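Local atomic coordinates of fervidolysin (Fervidobacterium pennivorans, PDB entry 1R6V), a protein that degrades keratin into peptides as a subtilisin-like serine protease, allowing its bacterium to grow on native feathers. Residues D193-T207 with I347-E360. The protein carries 1 engineered substitution. Numbering follows the deposited sequence.
Sequences DSSYGGSAGTHVAGT and ILSTVPGEDSIGYE. Engineered in segment 193-207: Ala200 (natural residue His).
In the subtilisin-like catalytic domain, the helix bearing the position assigned to the charge-relay histidine, replaced by the engineered Ala200, meets strand 347-350 through His203 and Ser349. The axes of helix 200-207 and strand 347-350 come within 6.0 Å at 105°. Ser349 lays its CB over the centre of the His203 imidazole, 3.3 Å from the ring centroid, a CH-pi contact. Its hydroxyl turns back to the helix: with OG anti to the backbone N (chi1 -167°), Ser349 OG donates to His203 O at 2.8 Å on an in-plane lone pair. Thr350 OG1 gives Thr202 O a matching bond, but from above the carbonyl plane, on the face opposite Gly206 N. Gly206 leaves room for both hydroxyls, since a CB would strike them. Ser199 CB presses tightly on Pro352 CD (3.4 Å), while Ser199 N donates to Glu360 OE2 at 2.8 Å, which a water links to Ala200 N.

Farther out, Asp193 clasps the other loop: OD2 takes Ile357 N at 2.9 Å on its syn lone pair, nearly straight at 167°, and OD1 accepts Ser195 N, closing an Asx turn, and also Ser195 OG. Ser195 OG in turn accepts Gly358 N at 2.7 Å. Without the carboxylate, as with an alanine at Asp193, Ile357 N would probably lose its acceptor and Ser195 OG would probably be free to turn away from Gly358 N. Strand 374-378 pairs with strand 347-350 and supplies Tyr377, stacked on His203, and Asp375 O, which takes His203 NE2; strand 157-162 and helix 380-397 pack against helix 200-209.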
loop_
_atom_site.group_PDB
_atom_site.type_symbol
_atom_site.label_atom_id
_atom_site.label_comp_id
_atom_site.label_asym_id
_atom_site.label_seq_id
_atom_site.Cartn_x
_atom_site.Cartn_y
_atom_site.Cartn_z
ATOM N N ASP A 193 19.830 -0.181 23.246
ATOM C CA ASP A 193 19.845 -1.245 22.246
ATOM C C ASP A 193 18.406 -1.717 22.001
ATOM O O ASP A 193 17.767 -2.275 22.904
ATOM C CB ASP A 193 20.717 -2.396 22.765
ATOM C CG ASP A 193 20.699 -3.614 21.857
ATOM O OD1 ASP A 193 20.231 -3.509 20.702
ATOM O OD2 ASP A 193 21.167 -4.685 22.298
ATOM N N SER A 194 17.885 -1.478 20.795
ATOM C CA SER A 194 16.524 -1.909 20.467
ATOM C C SER A 194 16.550 -2.874 19.290
ATOM O O SER A 194 15.545 -3.053 18.617
ATOM C CB SER A 194 15.630 -0.699 20.131
ATOM O OG SER A 194 16.161 0.054 19.053
ATOM N N SER A 195 17.685 -3.540 19.092
ATOM C CA SER A 195 17.860 -4.456 17.968
ATOM C C SER A 195 17.105 -5.794 18.065
ATOM O O SER A 195 17.640 -6.855 17.751
ATOM C CB SER A 195 19.370 -4.683 17.723
ATOM O OG SER A 195 20.032 -5.258 18.843
ATOM N N TYR A 196 15.845 -5.732 18.478
ATOM C CA TYR A 196 15.020 -6.927 18.615
ATOM C C TYR A 196 14.884 -7.808 17.368
ATOM O O TYR A 196 14.791 -9.034 17.483
ATOM C CB TYR A 196 13.621 -6.527 19.087
ATOM C CG TYR A 196 13.599 -5.865 20.441
ATOM C CD1 TYR A 196 13.849 -6.600 21.595
ATOM C CD2 TYR A 196 13.367 -4.498 20.570
ATOM C CE1 TYR A 196 13.871 -5.994 22.841
ATOM C CE2 TYR A 196 13.394 -3.882 21.812
ATOM C CZ TYR A 196 13.648 -4.639 22.942
ATOM O OH TYR A 196 13.690 -4.042 24.174
ATOM N N GLY A 197 14.879 -7.198 16.184
ATOM C CA GLY A 197 14.696 -7.966 14.960
ATOM C C GLY A 197 15.948 -8.427 14.232
ATOM O O GLY A 197 15.860 -9.079 13.193
ATOM N N GLY A 198 17.112 -8.085 14.762
ATOM C CA GLY A 198 18.336 -8.501 14.102
ATOM C C GLY A 198 19.274 -7.330 13.899
ATOM O O GLY A 198 19.089 -6.271 14.498
ATOM N N SER A 199 20.239 -7.503 13.002
ATOM C CA SER A 199 21.271 -6.498 12.756
ATOM C C SER A 199 21.030 -5.418 11.704
ATOM O O SER A 199 21.712 -4.399 11.725
ATOM C CB SER A 199 22.571 -7.223 12.398
ATOM O OG SER A 199 22.416 -7.892 11.150
ATOM N N ALA A 200 20.072 -5.625 10.804
ATOM C CA ALA A 200 19.822 -4.673 9.720
ATOM C C ALA A 200 19.661 -3.214 10.104
ATOM O O ALA A 200 20.342 -2.359 9.551
ATOM C CB ALA A 200 18.623 -5.113 8.906
ATOM N N GLY A 201 18.765 -2.931 11.039
ATOM C CA GLY A 201 18.533 -1.541 11.435
ATOM C C GLY A 201 19.765 -0.794 11.917
ATOM O O GLY A 201 19.929 0.410 11.700
ATOM N N THR A 202 20.652 -1.504 12.604
ATOM C CA THR A 202 21.880 -0.875 13.100
ATOM C C THR A 202 22.820 -0.544 11.944
ATOM O O THR A 202 23.483 0.494 11.947
ATOM C CB THR A 202 22.616 -1.811 14.065
ATOM O OG1 THR A 202 21.744 -2.132 15.152
ATOM C CG2 THR A 202 23.869 -1.152 14.626
ATOM N N HIS A 203 22.885 -1.444 10.965
ATOM C CA HIS A 203 23.726 -1.222 9.790
ATOM C C HIS A 203 23.174 0.019 9.065
ATOM O O HIS A 203 23.922 0.911 8.658
ATOM C CB HIS A 203 23.702 -2.476 8.901
ATOM C CG HIS A 203 24.833 -2.554 7.926
ATOM N ND1 HIS A 203 24.781 -1.969 6.679
ATOM C CD2 HIS A 203 26.056 -3.136 8.019
ATOM C CE1 HIS A 203 25.919 -2.186 6.046
ATOM N NE2 HIS A 203 26.712 -2.893 6.837
ATOM N N VAL A 204 21.856 0.079 8.936
ATOM C CA VAL A 204 21.177 1.215 8.313
ATOM C C VAL A 204 21.509 2.509 9.057
ATOM O O VAL A 204 21.879 3.519 8.447
ATOM C CB VAL A 204 19.641 1.013 8.365
ATOM C CG1 VAL A 204 18.917 2.297 7.941
ATOM C CG2 VAL A 204 19.245 -0.163 7.470
ATOM N N ALA A 205 21.359 2.477 10.375
ATOM C CA ALA A 205 21.628 3.640 11.207
ATOM C C ALA A 205 23.052 4.175 11.025
ATOM O O ALA A 205 23.256 5.378 10.945
ATOM C CB ALA A 205 21.376 3.301 12.686
ATOM N N GLY A 206 24.038 3.281 10.957
ATOM C CA GLY A 206 25.412 3.732 10.781
ATOM C C GLY A 206 25.656 4.393 9.427
ATOM O O GLY A 206 26.375 5.374 9.340
ATOM N N THR A 207 25.061 3.860 8.361
ATOM C CA THR A 207 25.282 4.452 7.035
ATOM C C THR A 207 24.731 5.862 6.980
ATOM O O THR A 207 25.308 6.753 6.364
ATOM C CB THR A 207 24.607 3.611 5.951
ATOM O OG1 THR A 207 25.285 2.348 5.873
ATOM C CG2 THR A 207 24.657 4.317 4.601
ATOM N N ILE A 347 29.145 -2.438 1.514
ATOM C CA ILE A 347 28.904 -1.284 2.363
ATOM C C ILE A 347 29.254 -1.635 3.808
ATOM O O ILE A 347 28.562 -2.437 4.459
ATOM C CB ILE A 347 27.426 -0.843 2.316
ATOM C CG1 ILE A 347 27.000 -0.547 0.870
ATOM C CG2 ILE A 347 27.220 0.379 3.225
ATOM C CD1 ILE A 347 27.872 0.476 0.143
ATOM N N LEU A 348 30.312 -1.002 4.304
ATOM C CA LEU A 348 30.796 -1.199 5.655
ATOM C C LEU A 348 30.006 -0.319 6.618
ATOM O O LEU A 348 29.895 0.879 6.399
ATOM C CB LEU A 348 32.283 -0.828 5.733
ATOM C CG LEU A 348 32.897 -0.953 7.132
ATOM C CD1 LEU A 348 32.803 -2.416 7.592
ATOM C CD2 LEU A 348 34.373 -0.499 7.100
ATOM N N SER A 349 29.450 -0.928 7.664
ATOM C CA SER A 349 28.700 -0.175 8.661
ATOM C C SER A 349 28.634 -0.897 9.998
ATOM O O SER A 349 29.148 -2.008 10.159
ATOM C CB SER A 349 27.287 0.117 8.177
ATOM O OG SER A 349 26.681 1.099 9.033
ATOM N N THR A 350 27.989 -0.234 10.949
ATOM C CA THR A 350 27.808 -0.722 12.306
ATOM C C THR A 350 26.827 -1.895 12.416
ATOM O O THR A 350 25.801 -1.909 11.742
ATOM C CB THR A 350 27.267 0.425 13.198
ATOM O OG1 THR A 350 26.183 1.082 12.521
ATOM C CG2 THR A 350 28.345 1.462 13.467
ATOM N N VAL A 351 27.163 -2.899 13.228
ATOM C CA VAL A 351 26.229 -3.996 13.475
ATOM C C VAL A 351 26.211 -4.158 14.991
ATOM O O VAL A 351 27.140 -3.725 15.681
ATOM C CB VAL A 351 26.605 -5.354 12.778
ATOM C CG1 VAL A 351 26.576 -5.183 11.259
ATOM C CG2 VAL A 351 27.957 -5.878 13.263
ATOM N N PRO A 352 25.142 -4.748 15.535
ATOM C CA PRO A 352 25.069 -4.923 16.991
ATOM C C PRO A 352 26.244 -5.727 17.529
ATOM O O PRO A 352 26.746 -6.626 16.857
ATOM C CB PRO A 352 23.731 -5.634 17.190
ATOM C CG PRO A 352 23.486 -6.302 15.865
ATOM C CD PRO A 352 23.940 -5.285 14.879
ATOM N N GLY A 353 26.685 -5.390 18.736
ATOM C CA GLY A 353 27.804 -6.099 19.339
ATOM C C GLY A 353 27.492 -7.546 19.701
ATOM O O GLY A 353 26.336 -7.944 19.752
ATOM N N GLU A 354 28.532 -8.327 19.983
ATOM C CA GLU A 354 28.376 -9.740 20.316
ATOM C C GLU A 354 27.332 -10.051 21.377
ATOM O O GLU A 354 26.624 -11.049 21.268
ATOM C CB GLU A 354 29.720 -10.322 20.744
ATOM C CG GLU A 354 30.744 -10.350 19.624
ATOM C CD GLU A 354 31.955 -11.186 19.978
ATOM O OE1 GLU A 354 31.778 -12.212 20.668
ATOM O OE2 GLU A 354 33.074 -10.830 19.559
ATOM N N ASP A 355 27.233 -9.207 22.397
ATOM C CA ASP A 355 26.259 -9.436 23.462
ATOM C C ASP A 355 25.023 -8.555 23.340
ATOM O O ASP A 355 24.278 -8.371 24.308
ATOM C CB ASP A 355 26.907 -9.221 24.835
ATOM C CG ASP A 355 28.033 -10.204 25.105
ATOM O OD1 ASP A 355 27.926 -11.376 24.674
ATOM O OD2 ASP A 355 29.022 -9.818 25.757
ATOM N N SER A 356 24.802 -8.002 22.151
ATOM C CA SER A 356 23.634 -7.162 21.925
ATOM C C SER A 356 22.455 -8.039 21.509
ATOM O O SER A 356 22.644 -9.172 21.075
ATOM C CB SER A 356 23.932 -6.096 20.861
ATOM O OG SER A 356 24.835 -5.124 21.381
ATOM N N ILE A 357 21.238 -7.519 21.654
ATOM C CA ILE A 357 20.027 -8.278 21.327
ATOM C C ILE A 357 20.012 -8.823 19.906
ATOM O O ILE A 357 19.764 -10.007 19.686
ATOM C CB ILE A 357 18.754 -7.410 21.516
ATOM C CG1 ILE A 357 18.700 -6.871 22.951
ATOM C CG2 ILE A 357 17.497 -8.241 21.209
ATOM C CD1 ILE A 357 17.621 -5.804 23.182
ATOM N N GLY A 358 20.282 -7.950 18.941
ATOM C CA GLY A 358 20.257 -8.366 17.549
ATOM C C GLY A 358 21.545 -8.827 16.890
ATOM O O GLY A 358 21.665 -8.746 15.668
ATOM N N TYR A 359 22.513 -9.313 17.664
ATOM C CA TYR A 359 23.759 -9.799 17.067
ATOM C C TYR A 359 23.554 -10.885 15.994
ATOM O O TYR A 359 22.839 -11.868 16.217
ATOM C CB TYR A 359 24.686 -10.368 18.150
ATOM C CG TYR A 359 26.040 -10.783 17.617
ATOM C CD1 TYR A 359 26.956 -9.825 17.169
ATOM C CD2 TYR A 359 26.408 -12.130 17.554
ATOM C CE1 TYR A 359 28.206 -10.196 16.674
ATOM C CE2 TYR A 359 27.656 -12.517 17.057
ATOM C CZ TYR A 359 28.548 -11.545 16.620
ATOM O OH TYR A 359 29.777 -11.912 16.116
ATOM N N GLU A 360 24.195 -10.710 14.839
ATOM C CA GLU A 360 24.121 -11.675 13.741
ATOM C C GLU A 360 25.500 -11.865 13.121
ATOM O O GLU A 360 25.629 -12.147 11.920
ATOM C CB GLU A 360 23.152 -11.209 12.658
ATOM C CG GLU A 360 21.712 -11.110 13.113
ATOM C CD GLU A 360 20.773 -10.995 11.940
ATOM O OE1 GLU A 360 20.839 -11.875 11.047
ATOM O OE2 GLU A 360 19.971 -10.037 11.903
HETATM O O HOH W 1 18.474 -8.268 10.236
HETATM O O HOH W 2 28.071 2.859 5.601
#